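Local atomic coordinates of putative hemin transport system, substrate-binding protein (Burkholderia cenocepacia, PDB entry 5Y89), a protein that binds heme in the periplasm, probably delivering it to a hemin uptake transporter of the inner membrane. Residues I9-A14 and P49-Q54; S73-P78 and E97-E102. All coordinates share one frame; numbering follows the deposited sequence.

Both contacts lie at the carboxyl ends of strands of the four-stranded parallel sheet, beside the heme cleft. Interaction 1 is buried: strand 6-11 and the turn into helix 13-21 meet the loop 49-54 through aliphatic side chains and the stem and amide of Q54, and the same loop carries the iron ligand. Interaction 2 is a surface contact between the loops following strands 69-73 and 91-95, and its chemistry is polar: a serine-carboxylate bond and a water between a glutamate and a histidine. The two join directly through their backbones, I11 O to S73 N at 2.9 Å and Q54 O to G77 N at 2.9 Å, both probable hydrogen bonds.

Interaction 1: residues I9-A14 and P49-Q54; sequences IVIGGA and PKVGYQ. With HEM (protoporphyrin IX containing Fe), chain C.
I11 and V51 meet methyl to methyl, CD1 of I11 lying 3.7 Å from CG2 of V51, their side chains crossing at a slant. The other V51 branch, CG1, faces CG2 of I9 at 4.2 Å, so the valine bridges alternate residues of one strand. I11 also lies against Q54: the two side chains run past each other in opposite senses, with I11 CG2 3.9 Å from Q54 CA. With CG anti to the backbone N (chi1 179°) and an extended chain, Q54 carries its amide past I11 to G12, where NE2 comes 3.4 Å from the glycine CA. There NE2 donates to the heme propionate oxygen O2D at 2.6 Å (N-H...O 148°). Y53 starts out away from strand 6-11; its OH binds the heme iron at 2.0 Å as axial ligand and is also hydrogen-bonded to R55, consistent with a tyrosinate that R55 would help stabilise. Heme C1C lies over one face of the Y53 phenol ring, offset toward its rim. The contact thus packs the heme-bearing loop between helices 43-47 and 59-63 onto the end of strand 6-11, which runs between strands 30-35 and 69-73 and passes through N-cap G12 into helix 13-21.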
loop_
_atom_site.group_PDB
_atom_site.type_symbol
_atom_site.label_atom_id
_atom_site.label_comp_id
_atom_site.label_asym_id
_atom_site.label_seq_id
_atom_site.Cartn_x
_atom_site.Cartn_y
_atom_site.Cartn_z
ATOM N N ILE A 9 19.433 2.432 -0.698
ATOM C CA ILE A 9 18.404 1.511 -1.164
ATOM C C ILE A 9 17.145 1.744 -0.346
ATOM O O ILE A 9 17.193 1.830 0.887
ATOM C CB ILE A 9 18.856 0.044 -1.027
ATOM C CG1 ILE A 9 19.920 -0.250 -2.025
ATOM C CG2 ILE A 9 17.689 -0.927 -1.296
ATOM C CD1 ILE A 9 20.635 -1.552 -1.759
ATOM N N VAL A 10 16.003 1.808 -1.034
ATOM C CA VAL A 10 14.689 1.962 -0.364
ATOM C C VAL A 10 13.865 0.671 -0.527
ATOM O O VAL A 10 13.806 0.094 -1.613
ATOM C CB VAL A 10 13.846 3.143 -0.892
ATOM C CG1 VAL A 10 14.559 4.449 -0.634
ATOM C CG2 VAL A 10 13.615 3.047 -2.390
ATOM N N ILE A 11 13.233 0.244 0.561
ATOM C CA ILE A 11 12.418 -0.931 0.601
ATOM C C ILE A 11 11.032 -0.529 1.101
ATOM O O ILE A 11 10.868 -0.182 2.300
ATOM C CB ILE A 11 12.950 -2.030 1.553
ATOM C CG1 ILE A 11 14.377 -2.367 1.289
ATOM C CG2 ILE A 11 12.075 -3.288 1.447
ATOM C CD1 ILE A 11 14.676 -2.958 -0.065
ATOM N N GLY A 12 10.061 -0.579 0.189
ATOM C CA GLY A 12 8.718 -0.097 0.449
ATOM C C GLY A 12 8.403 1.066 -0.477
ATOM O O GLY A 12 8.979 2.170 -0.341
ATOM N N GLY A 13 7.457 0.839 -1.388
ATOM C CA GLY A 13 7.156 1.822 -2.420
ATOM C C GLY A 13 6.863 3.241 -1.957
ATOM O O GLY A 13 7.197 4.204 -2.645
ATOM N N ALA A 14 6.195 3.367 -0.811
ATOM C CA ALA A 14 5.858 4.687 -0.279
ATOM C C ALA A 14 7.106 5.472 0.055
ATOM O O ALA A 14 7.189 6.698 -0.172
ATOM C CB ALA A 14 4.965 4.563 0.941
ATOM N N PRO A 49 17.493 -0.340 -10.318
ATOM C CA PRO A 49 17.506 -1.786 -10.292
ATOM C C PRO A 49 16.887 -2.314 -9.014
ATOM O O PRO A 49 16.856 -1.628 -8.022
ATOM C CB PRO A 49 18.978 -2.126 -10.308
ATOM C CG PRO A 49 19.704 -0.899 -9.770
ATOM C CD PRO A 49 18.849 0.267 -10.158
ATOM N N LYS A 50 16.343 -3.528 -9.051
ATOM C CA LYS A 50 15.573 -4.080 -7.938
ATOM C C LYS A 50 16.318 -5.163 -7.189
ATOM O O LYS A 50 17.009 -5.958 -7.773
ATOM C CB LYS A 50 14.286 -4.639 -8.451
ATOM C CG LYS A 50 13.302 -3.633 -9.077
ATOM C CD LYS A 50 13.439 -2.252 -8.482
ATOM C CE LYS A 50 12.286 -1.325 -8.801
ATOM N NZ LYS A 50 12.384 -0.804 -10.181
ATOM N N VAL A 51 16.188 -5.156 -5.870
ATOM C CA VAL A 51 16.861 -6.114 -4.982
ATOM C C VAL A 51 16.036 -7.381 -4.723
ATOM O O VAL A 51 16.528 -8.325 -4.100
ATOM C CB VAL A 51 17.181 -5.478 -3.604
ATOM C CG1 VAL A 51 18.010 -4.249 -3.799
ATOM C CG2 VAL A 51 15.935 -5.111 -2.836
ATOM N N GLY A 52 14.802 -7.392 -5.199
ATOM C CA GLY A 52 13.811 -8.370 -4.753
ATOM C C GLY A 52 12.545 -7.708 -4.302
ATOM O O GLY A 52 12.320 -6.534 -4.646
ATOM N N TYR A 53 11.738 -8.453 -3.527
ATOM C CA TYR A 53 10.423 -8.014 -3.065
ATOM C C TYR A 53 10.475 -7.759 -1.564
ATOM O O TYR A 53 11.056 -8.525 -0.819
ATOM C CB TYR A 53 9.330 -9.096 -3.368
ATOM C CG TYR A 53 7.979 -8.867 -2.692
ATOM C CD1 TYR A 53 7.287 -7.684 -2.881
ATOM C CD2 TYR A 53 7.438 -9.796 -1.813
ATOM C CE1 TYR A 53 6.080 -7.428 -2.215
ATOM C CE2 TYR A 53 6.219 -9.587 -1.176
ATOM C CZ TYR A 53 5.537 -8.375 -1.355
ATOM O OH TYR A 53 4.254 -8.130 -0.720
ATOM N N GLN A 54 9.834 -6.692 -1.157
ATOM C CA GLN A 54 9.769 -6.202 0.198
ATOM C C GLN A 54 9.652 -7.254 1.282
ATOM O O GLN A 54 10.319 -7.133 2.322
ATOM C CB GLN A 54 8.539 -5.290 0.286
ATOM C CG GLN A 54 8.269 -4.666 1.652
ATOM C CD GLN A 54 7.207 -3.595 1.623
ATOM O OE1 GLN A 54 6.610 -3.268 2.637
ATOM N NE2 GLN A 54 6.988 -3.007 0.464
HETATM C CHA HEM C . 1.324 -5.319 0.013
HETATM C CHB HEM C . 1.340 -10.081 0.839
HETATM C CHC HEM C . 3.530 -10.834 -3.435
HETATM C CHD HEM C . 3.401 -6.117 -4.305
HETATM C C1A HEM C . 1.155 -6.547 0.572
HETATM C C2A HEM C . 0.606 -6.734 1.852
HETATM C C3A HEM C . 0.587 -8.071 2.089
HETATM C C4A HEM C . 1.161 -8.712 0.970
HETATM C CMA HEM C . 0.178 -8.728 3.384
HETATM C CAA HEM C . 0.076 -5.633 2.739
HETATM C CBA HEM C . -1.448 -5.482 2.470
HETATM C CGA HEM C . -2.193 -4.744 3.590
HETATM O O1A HEM C . -1.590 -4.251 4.611
HETATM O O2A HEM C . -3.451 -4.601 3.463
HETATM C C1B HEM C . 1.824 -10.698 -0.326
HETATM C C2B HEM C . 2.047 -12.123 -0.428
HETATM C C3B HEM C . 2.639 -12.389 -1.643
HETATM C C4B HEM C . 2.885 -11.016 -2.220
HETATM C CMB HEM C . 1.555 -13.166 0.553
HETATM C CAB HEM C . 3.029 -13.722 -2.266
HETATM C CBB HEM C . 2.965 -14.932 -1.635
HETATM C C1C HEM C . 3.758 -9.616 -4.043
HETATM C C2C HEM C . 4.507 -9.393 -5.252
HETATM C C3C HEM C . 4.408 -8.018 -5.464
HETATM C C4C HEM C . 3.620 -7.473 -4.416
HETATM C CMC HEM C . 5.241 -10.408 -6.118
HETATM C CAC HEM C . 4.993 -7.128 -6.496
HETATM C CBC HEM C . 5.748 -7.641 -7.416
HETATM C C1D HEM C . 2.792 -5.556 -3.193
HETATM C C2D HEM C . 2.507 -4.099 -3.135
HETATM C C3D HEM C . 2.005 -3.882 -1.934
HETATM C C4D HEM C . 1.890 -5.206 -1.280
HETATM C CMD HEM C . 2.851 -3.073 -4.184
HETATM C CAD HEM C . 1.572 -2.552 -1.360
HETATM C CBD HEM C . 2.728 -1.564 -1.176
HETATM C CGD HEM C . 3.831 -2.125 -0.297
HETATM O O1D HEM C . 3.606 -3.092 0.501
HETATM O O2D HEM C . 4.986 -1.614 -0.379
HETATM N NA HEM C . 1.622 -7.763 0.091
HETATM N NB HEM C . 2.494 -10.097 -1.297
HETATM N NC HEM C . 3.430 -8.438 -3.516
HETATM N ND HEM C . 2.496 -6.168 -2.028
HETATM FE FE HEM C . 2.552 -8.018 -1.710
#

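Interaction 2: residues S73-P78 and E97-E102; sequences SAEAGP and ERHDVE
S73 and E97 meet where an ST turn, set in the type I beta turn S73-A76, faces the loop leading into helix 101-115; both lie after strands of the parallel sheet of a periplasmic binding protein domain. Direct hydrogen bonding comes first. S73 OG donates to E97 OE2 at 2.7 Å, and OE2 receives it on its anti lone pair, directed away from OE1. The same OG accepts from E75 N at 2.9 Å (N-H...O 155°), so one hydroxyl ties the turn together and holds E97. A bend at chi2 (-69°) brings the E97 carboxylate back to the serine, while its other oxygen, OE1, forms a salt bridge with K107.

Van der Waals contact follows: the E75 and E97 side chains cross at about a right angle, E75 CG lying 4.0 Å from E97 CG, and A74 CB approaches E97 N. The two carboxylates probably avoid serious repulsion because each has its own cation, R55 for E75 and K107 for E97. R55 also hydrogen-bonds the heme, so E75 probably helps position R55.

Water and ring contacts complete the set. H99, which touches the heme and stacks edge-to-face with F251, has the carbonyl O of E97 over its ring centre. Water 1 lies in the plane of the ring at its edge, 2.8 Å from H99 NE2, and donates to E75 OE1 at 2.6 Å.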
loop_
_atom_site.group_PDB
_atom_site.type_symbol
_atom_site.label_atom_id
_atom_site.label_comp_id
_atom_site.label_asym_id
_atom_site.label_seq_id
_atom_site.Cartn_x
_atom_site.Cartn_y
_atom_site.Cartn_z
ATOM N N SER A 73 10.504 -0.127 5.156
ATOM C CA SER A 73 9.247 -0.362 5.840
ATOM C C SER A 73 9.439 -1.379 6.954
ATOM O O SER A 73 10.232 -2.320 6.846
ATOM C CB SER A 73 8.193 -0.911 4.874
ATOM O OG SER A 73 7.027 -1.434 5.589
ATOM N N ALA A 74 8.706 -1.180 8.043
ATOM C CA ALA A 74 8.643 -2.152 9.157
ATOM C C ALA A 74 8.118 -3.487 8.694
ATOM O O ALA A 74 8.434 -4.472 9.332
ATOM C CB ALA A 74 7.785 -1.628 10.350
ATOM N N GLU A 75 7.376 -3.530 7.588
ATOM C CA GLU A 75 6.911 -4.815 7.034
ATOM C C GLU A 75 7.889 -5.490 6.073
ATOM O O GLU A 75 7.600 -6.564 5.548
ATOM C CB GLU A 75 5.519 -4.654 6.365
ATOM C CG GLU A 75 4.396 -4.397 7.379
ATOM C CD GLU A 75 3.034 -4.100 6.755
ATOM O OE1 GLU A 75 2.911 -3.914 5.557
ATOM O OE2 GLU A 75 2.048 -4.039 7.442
ATOM N N ALA A 76 9.030 -4.887 5.823
ATOM C CA ALA A 76 10.076 -5.578 5.040
ATOM C C ALA A 76 10.645 -6.759 5.805
ATOM O O ALA A 76 10.774 -6.722 7.006
ATOM C CB ALA A 76 11.189 -4.620 4.661
ATOM N N GLY A 77 10.980 -7.818 5.108
ATOM C CA GLY A 77 11.450 -9.030 5.764
ATOM C C GLY A 77 11.842 -10.019 4.713
ATOM O O GLY A 77 11.861 -9.690 3.508
ATOM N N PRO A 78 12.178 -11.243 5.103
ATOM C CA PRO A 78 12.057 -11.762 6.449
ATOM C C PRO A 78 13.074 -11.166 7.452
ATOM O O PRO A 78 14.069 -10.567 7.034
ATOM C CB PRO A 78 12.259 -13.328 6.265
ATOM C CG PRO A 78 13.198 -13.394 5.095
ATOM C CD PRO A 78 12.737 -12.261 4.166
ATOM N N GLU A 97 4.505 0.922 10.053
ATOM C CA GLU A 97 3.381 0.740 9.152
ATOM C C GLU A 97 2.122 0.608 9.979
ATOM O O GLU A 97 1.371 -0.324 9.837
ATOM C CB GLU A 97 3.511 -0.483 8.282
ATOM C CG GLU A 97 4.599 -0.422 7.261
ATOM C CD GLU A 97 4.407 0.573 6.106
ATOM O OE1 GLU A 97 3.404 1.301 6.084
ATOM O OE2 GLU A 97 5.320 0.618 5.238
ATOM N N ARG A 98 1.847 1.614 10.770
ATOM C CA ARG A 98 0.611 1.679 11.526
ATOM C C ARG A 98 -0.660 2.044 10.727
ATOM O O ARG A 98 -1.714 2.133 11.301
ATOM C CB ARG A 98 0.759 2.629 12.726
ATOM C CG ARG A 98 1.600 2.042 13.832
ATOM C CD ARG A 98 1.889 3.074 14.933
ATOM N NE ARG A 98 3.308 2.949 15.311
ATOM C CZ ARG A 98 4.074 3.897 15.875
ATOM N NH1 ARG A 98 3.578 5.104 16.184
ATOM N NH2 ARG A 98 5.352 3.613 16.179
ATOM N N HIS A 99 -0.562 2.253 9.431
ATOM C CA HIS A 99 -1.744 2.366 8.589
ATOM C C HIS A 99 -2.685 3.542 8.912
ATOM O O HIS A 99 -3.876 3.498 8.632
ATOM C CB HIS A 99 -2.526 1.048 8.595
ATOM C CG HIS A 99 -1.709 -0.124 8.154
ATOM N ND1 HIS A 99 -1.558 -1.254 8.930
ATOM C CD2 HIS A 99 -1.021 -0.356 6.997
ATOM C CE1 HIS A 99 -0.812 -2.125 8.269
ATOM N NE2 HIS A 99 -0.489 -1.610 7.092
ATOM N N ASP A 100 -2.113 4.607 9.458
ATOM C CA ASP A 100 -2.839 5.851 9.772
ATOM C C ASP A 100 -2.069 7.055 9.210
ATOM O O ASP A 100 -1.004 6.901 8.597
ATOM C CB ASP A 100 -3.094 5.956 11.284
ATOM C CG ASP A 100 -1.794 5.865 12.102
ATOM O OD1 ASP A 100 -0.695 6.181 11.565
ATOM O OD2 ASP A 100 -1.868 5.525 13.306
ATOM N N VAL A 101 -2.610 8.260 9.401
ATOM C CA VAL A 101 -1.938 9.497 8.937
ATOM C C VAL A 101 -0.586 9.754 9.599
ATOM O O VAL A 101 0.340 10.121 8.923
ATOM C CB VAL A 101 -2.784 10.783 9.097
ATOM C CG1 VAL A 101 -3.999 10.679 8.196
ATOM C CG2 VAL A 101 -3.153 11.044 10.586
ATOM N N GLU A 102 -0.496 9.536 10.911
ATOM C CA GLU A 102 0.771 9.687 11.663
ATOM C C GLU A 102 1.892 8.878 10.991
ATOM O O GLU A 102 3.036 9.333 10.925
ATOM C CB GLU A 102 0.643 9.207 13.128
ATOM C CG GLU A 102 -0.171 10.101 14.062
ATOM C CD GLU A 102 -1.725 9.978 13.919
ATOM O OE1 GLU A 102 -2.282 8.906 13.409
ATOM O OE2 GLU A 102 -2.383 10.997 14.337
HETATM O O HOH W 1 0.661 -2.760 4.836
#